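Long-range contact in alanine dehydrogenase (Archaeoglobus fulgidus, PDB 1OMO), which catalyses the reversible NAD-dependent oxidative deamination of L-alanine to pyruvate and ammonium, working as a homodimer: residues A234-H246 / I259-V271. Numbering follows the deposited sequence.
Sequences AKIVVDDLEQAKH and IGVEDVHATIGEV
Val237 turns CG1 anti to its own nitrogen (chi1 175°), which lays that methyl against the start of helix 268-273, 3.5 Å from Ile268 N; Val238, next along the strand and so on the opposite face, has CG1 anti to its carbonyl carbon (chi1 -48°), which turns it crosswise onto Val264 CG1 at 3.9 Å. Strands 234-238 and 264-267 are the last two of the parallel Rossmann sheet that holds NAD, with 264-267 at its edge and 285-289 on the far side of 234-238. Two backbone bonds tie the strands, His265 N to Ile236 O and Val238 N to Ala266 O. Ile268 N then reaches Val238 O at 2.8 Å, just as the chain turns into its helix. Thr267 and Glu270 cap that helix with a capping box. Beyond Val238, Asp239 OD1 takes the amides of Thr291 and Gly292, beside the NAD-binding Ser290. At the other end Lys235 sets CE over one face of the His265 ring, 3.8 Å from its centroid, a CH-pi contact, while NZ goes on to Gly278 O and Glu284. Near the start of the pairing, a water accepts from Ile236 N and donates to Asp263 O, each at 2.6 Å.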
loop_
_atom_site.group_PDB
_atom_site.type_symbol
_atom_site.label_atom_id
_atom_site.label_comp_id
_atom_site.label_asym_id
_atom_site.label_seq_id
_atom_site.Cartn_x
_atom_site.Cartn_y
_atom_site.Cartn_z
ATOM N N ALA A 234 34.108 -8.349 -2.360
ATOM C CA ALA A 234 33.356 -9.051 -1.326
ATOM C C ALA A 234 32.245 -9.974 -1.793
ATOM O O ALA A 234 31.789 -9.907 -2.934
ATOM C CB ALA A 234 32.766 -8.001 -0.322
ATOM N N LYS A 235 31.835 -10.865 -0.894
ATOM C CA LYS A 235 30.712 -11.739 -1.147
ATOM C C LYS A 235 29.520 -10.905 -0.604
ATOM O O LYS A 235 29.367 -10.684 0.616
ATOM C CB LYS A 235 30.859 -13.047 -0.376
ATOM C CG LYS A 235 29.622 -13.918 -0.445
ATOM C CD LYS A 235 29.846 -15.280 0.232
ATOM C CE LYS A 235 30.741 -16.201 -0.609
ATOM N NZ LYS A 235 31.209 -17.429 0.132
ATOM N N ILE A 236 28.703 -10.411 -1.518
ATOM C CA ILE A 236 27.568 -9.573 -1.151
ATOM C C ILE A 236 26.295 -10.398 -0.950
ATOM O O ILE A 236 25.895 -11.166 -1.803
ATOM C CB ILE A 236 27.310 -8.517 -2.253
ATOM C CG1 ILE A 236 28.604 -7.764 -2.577
ATOM C CG2 ILE A 236 26.226 -7.513 -1.799
ATOM C CD1 ILE A 236 28.482 -6.883 -3.831
ATOM N N VAL A 237 25.668 -10.240 0.195
ATOM C CA VAL A 237 24.440 -10.960 0.454
ATOM C C VAL A 237 23.351 -9.913 0.705
ATOM O O VAL A 237 23.384 -9.185 1.708
ATOM C CB VAL A 237 24.605 -11.926 1.667
ATOM C CG1 VAL A 237 23.253 -12.611 2.043
ATOM C CG2 VAL A 237 25.594 -13.026 1.271
ATOM N N VAL A 238 22.384 -9.837 -0.207
ATOM C CA VAL A 238 21.346 -8.854 -0.030
ATOM C C VAL A 238 20.090 -9.368 0.678
ATOM O O VAL A 238 19.900 -10.544 0.955
ATOM C CB VAL A 238 20.906 -8.189 -1.372
ATOM C CG1 VAL A 238 22.113 -7.751 -2.182
ATOM C CG2 VAL A 238 20.034 -9.139 -2.164
ATOM N N ASP A 239 19.250 -8.391 0.958
ATOM C CA ASP A 239 17.961 -8.479 1.592
ATOM C C ASP A 239 16.965 -9.047 0.592
ATOM O O ASP A 239 16.302 -10.059 0.786
ATOM C CB ASP A 239 17.492 -7.055 1.863
ATOM C CG ASP A 239 17.033 -6.917 3.203
ATOM O OD1 ASP A 239 16.634 -5.820 3.592
ATOM O OD2 ASP A 239 17.091 -7.961 3.888
ATOM N N ASP A 240 16.840 -8.286 -0.475
ATOM C CA ASP A 240 15.929 -8.560 -1.535
ATOM C C ASP A 240 16.694 -8.030 -2.695
ATOM O O ASP A 240 17.130 -6.882 -2.682
ATOM C CB ASP A 240 14.674 -7.737 -1.320
ATOM C CG ASP A 240 13.737 -7.829 -2.476
ATOM O OD1 ASP A 240 12.862 -8.710 -2.443
ATOM O OD2 ASP A 240 13.887 -7.044 -3.440
ATOM N N LEU A 241 16.894 -8.852 -3.696
ATOM C CA LEU A 241 17.662 -8.399 -4.826
ATOM C C LEU A 241 17.157 -7.085 -5.433
ATOM O O LEU A 241 17.932 -6.126 -5.578
ATOM C CB LEU A 241 17.721 -9.488 -5.895
ATOM C CG LEU A 241 18.518 -9.061 -7.127
ATOM C CD1 LEU A 241 19.916 -8.586 -6.727
ATOM C CD2 LEU A 241 18.585 -10.239 -8.110
ATOM N N GLU A 242 15.873 -7.009 -5.773
ATOM C CA GLU A 242 15.375 -5.791 -6.402
ATOM C C GLU A 242 15.401 -4.527 -5.537
ATOM O O GLU A 242 15.673 -3.436 -6.040
ATOM C CB GLU A 242 13.987 -6.027 -6.984
ATOM C CG GLU A 242 13.833 -5.387 -8.383
ATOM C CD GLU A 242 14.802 -5.932 -9.458
ATOM O OE1 GLU A 242 15.000 -5.226 -10.473
ATOM O OE2 GLU A 242 15.358 -7.048 -9.306
ATOM N N GLN A 243 15.147 -4.659 -4.239
ATOM C CA GLN A 243 15.199 -3.485 -3.374
ATOM C C GLN A 243 16.650 -3.016 -3.171
ATOM O O GLN A 243 16.898 -1.820 -2.963
ATOM C CB GLN A 243 14.569 -3.775 -2.014
ATOM C CG GLN A 243 13.129 -4.257 -2.092
ATOM C CD GLN A 243 12.465 -4.306 -0.732
ATOM O OE1 GLN A 243 11.302 -4.613 -0.648
ATOM N NE2 GLN A 243 13.208 -3.988 0.340
ATOM N N ALA A 244 17.604 -3.938 -3.222
ATOM C CA ALA A 244 19.001 -3.546 -3.037
ATOM C C ALA A 244 19.401 -2.736 -4.272
ATOM O O ALA A 244 19.941 -1.623 -4.135
ATOM C CB ALA A 244 19.903 -4.778 -2.864
ATOM N N LYS A 245 19.103 -3.270 -5.461
ATOM C CA LYS A 245 19.387 -2.591 -6.738
ATOM C C LYS A 245 18.919 -1.125 -6.710
ATOM O O LYS A 245 19.677 -0.209 -6.995
ATOM C CB LYS A 245 18.639 -3.260 -7.889
ATOM C CG LYS A 245 19.302 -4.445 -8.588
ATOM C CD LYS A 245 18.358 -4.908 -9.720
ATOM C CE LYS A 245 18.940 -5.951 -10.659
ATOM N NZ LYS A 245 17.810 -6.657 -11.380
ATOM N N HIS A 246 17.650 -0.926 -6.378
ATOM C CA HIS A 246 17.040 0.390 -6.321
ATOM C C HIS A 246 17.544 1.345 -5.216
ATOM O O HIS A 246 17.799 2.531 -5.464
ATOM C CB HIS A 246 15.524 0.190 -6.198
ATOM C CG HIS A 246 14.782 1.387 -5.701
ATOM N ND1 HIS A 246 14.309 2.377 -6.542
ATOM C CD2 HIS A 246 14.420 1.754 -4.447
ATOM C CE1 HIS A 246 13.684 3.296 -5.829
ATOM N NE2 HIS A 246 13.738 2.942 -4.555
ATOM N N ILE A 259 29.414 -2.866 -10.595
ATOM C CA ILE A 259 29.196 -4.286 -10.385
ATOM C C ILE A 259 27.882 -4.705 -11.029
ATOM O O ILE A 259 26.989 -3.880 -11.261
ATOM C CB ILE A 259 29.156 -4.664 -8.896
ATOM C CG1 ILE A 259 28.140 -3.791 -8.174
ATOM C CG2 ILE A 259 30.536 -4.572 -8.299
ATOM C CD1 ILE A 259 27.787 -4.316 -6.831
ATOM N N GLY A 260 27.765 -5.988 -11.333
ATOM C CA GLY A 260 26.547 -6.477 -11.938
ATOM C C GLY A 260 25.805 -7.389 -10.987
ATOM O O GLY A 260 26.079 -7.410 -9.785
ATOM N N VAL A 261 24.862 -8.157 -11.526
ATOM C CA VAL A 261 24.089 -9.067 -10.693
ATOM C C VAL A 261 24.853 -10.339 -10.390
ATOM O O VAL A 261 24.529 -11.054 -9.448
ATOM C CB VAL A 261 22.754 -9.457 -11.330
ATOM C CG1 VAL A 261 21.926 -10.219 -10.297
ATOM C CG2 VAL A 261 22.005 -8.215 -11.813
ATOM N N GLU A 262 25.851 -10.650 -11.196
ATOM C CA GLU A 262 26.611 -11.831 -10.890
ATOM C C GLU A 262 27.440 -11.495 -9.661
ATOM O O GLU A 262 27.879 -12.379 -8.917
ATOM C CB GLU A 262 27.481 -12.226 -12.070
ATOM C CG GLU A 262 26.836 -13.373 -12.850
ATOM C CD GLU A 262 27.740 -13.919 -13.929
ATOM O OE1 GLU A 262 27.967 -13.171 -14.893
ATOM O OE2 GLU A 262 28.225 -15.077 -13.815
ATOM N N ASP A 263 27.609 -10.204 -9.417
ATOM C CA ASP A 263 28.369 -9.781 -8.273
ATOM C C ASP A 263 27.593 -9.952 -6.969
ATOM O O ASP A 263 28.133 -9.729 -5.878
ATOM C CB ASP A 263 28.815 -8.332 -8.454
ATOM C CG ASP A 263 29.773 -8.167 -9.627
ATOM O OD1 ASP A 263 29.339 -7.712 -10.705
ATOM O OD2 ASP A 263 30.965 -8.518 -9.468
ATOM N N VAL A 264 26.329 -10.327 -7.059
ATOM C CA VAL A 264 25.573 -10.536 -5.833
ATOM C C VAL A 264 25.558 -12.038 -5.643
ATOM O O VAL A 264 25.126 -12.789 -6.524
ATOM C CB VAL A 264 24.124 -10.005 -5.910
ATOM C CG1 VAL A 264 23.367 -10.417 -4.666
ATOM C CG2 VAL A 264 24.124 -8.499 -5.996
ATOM N N HIS A 265 26.039 -12.472 -4.489
ATOM C CA HIS A 265 26.126 -13.890 -4.210
ATOM C C HIS A 265 24.816 -14.612 -3.849
ATOM O O HIS A 265 24.556 -15.723 -4.325
ATOM C CB HIS A 265 27.159 -14.126 -3.100
ATOM C CG HIS A 265 27.287 -15.560 -2.702
ATOM N ND1 HIS A 265 27.237 -15.978 -1.385
ATOM C CD2 HIS A 265 27.402 -16.682 -3.447
ATOM C CE1 HIS A 265 27.309 -17.293 -1.344
ATOM N NE2 HIS A 265 27.408 -17.746 -2.580
ATOM N N ALA A 266 24.007 -13.995 -3.001
ATOM C CA ALA A 266 22.774 -14.634 -2.579
ATOM C C ALA A 266 21.928 -13.637 -1.812
ATOM O O ALA A 266 22.371 -12.528 -1.576
ATOM C CB ALA A 266 23.135 -15.813 -1.669
ATOM N N THR A 267 20.715 -14.029 -1.438
ATOM C CA THR A 267 19.861 -13.198 -0.591
ATOM C C THR A 267 20.087 -13.871 0.770
ATOM O O THR A 267 20.531 -15.011 0.839
ATOM C CB THR A 267 18.357 -13.316 -0.926
ATOM O OG1 THR A 267 17.926 -14.665 -0.701
ATOM C CG2 THR A 267 18.079 -12.943 -2.383
ATOM N N ILE A 268 19.796 -13.185 1.857
ATOM C CA ILE A 268 20.012 -13.778 3.170
ATOM C C ILE A 268 19.098 -14.995 3.408
ATOM O O ILE A 268 19.473 -15.920 4.128
ATOM C CB ILE A 268 19.828 -12.700 4.276
ATOM C CG1 ILE A 268 20.230 -13.260 5.635
ATOM C CG2 ILE A 268 18.392 -12.195 4.272
ATOM C CD1 ILE A 268 21.561 -13.912 5.634
ATOM N N GLY A 269 17.905 -14.988 2.786
ATOM C CA GLY A 269 16.954 -16.084 2.919
ATOM C C GLY A 269 17.516 -17.332 2.258
ATOM O O GLY A 269 17.386 -18.448 2.762
ATOM N N GLU A 270 18.160 -17.159 1.118
ATOM C CA GLU A 270 18.719 -18.304 0.458
ATOM C C GLU A 270 19.780 -18.935 1.334
ATOM O O GLU A 270 19.873 -20.160 1.400
ATOM C CB GLU A 270 19.340 -17.922 -0.870
ATOM C CG GLU A 270 18.339 -17.650 -1.964
ATOM C CD GLU A 270 19.024 -17.062 -3.173
ATOM O OE1 GLU A 270 19.773 -16.100 -2.994
ATOM O OE2 GLU A 270 18.832 -17.556 -4.293
ATOM N N VAL A 271 20.571 -18.111 2.018
ATOM C CA VAL A 271 21.609 -18.659 2.882
ATOM C C VAL A 271 20.986 -19.368 4.071
ATOM O O VAL A 271 21.378 -20.477 4.431
ATOM C CB VAL A 271 22.586 -17.566 3.400
ATOM C CG1 VAL A 271 23.534 -18.158 4.421
ATOM C CG2 VAL A 271 23.405 -16.987 2.235
HETATM O O HOH W 1 29.277 -11.056 -3.982
HETATM O O HOH W 2 16.513 -12.756 1.972
#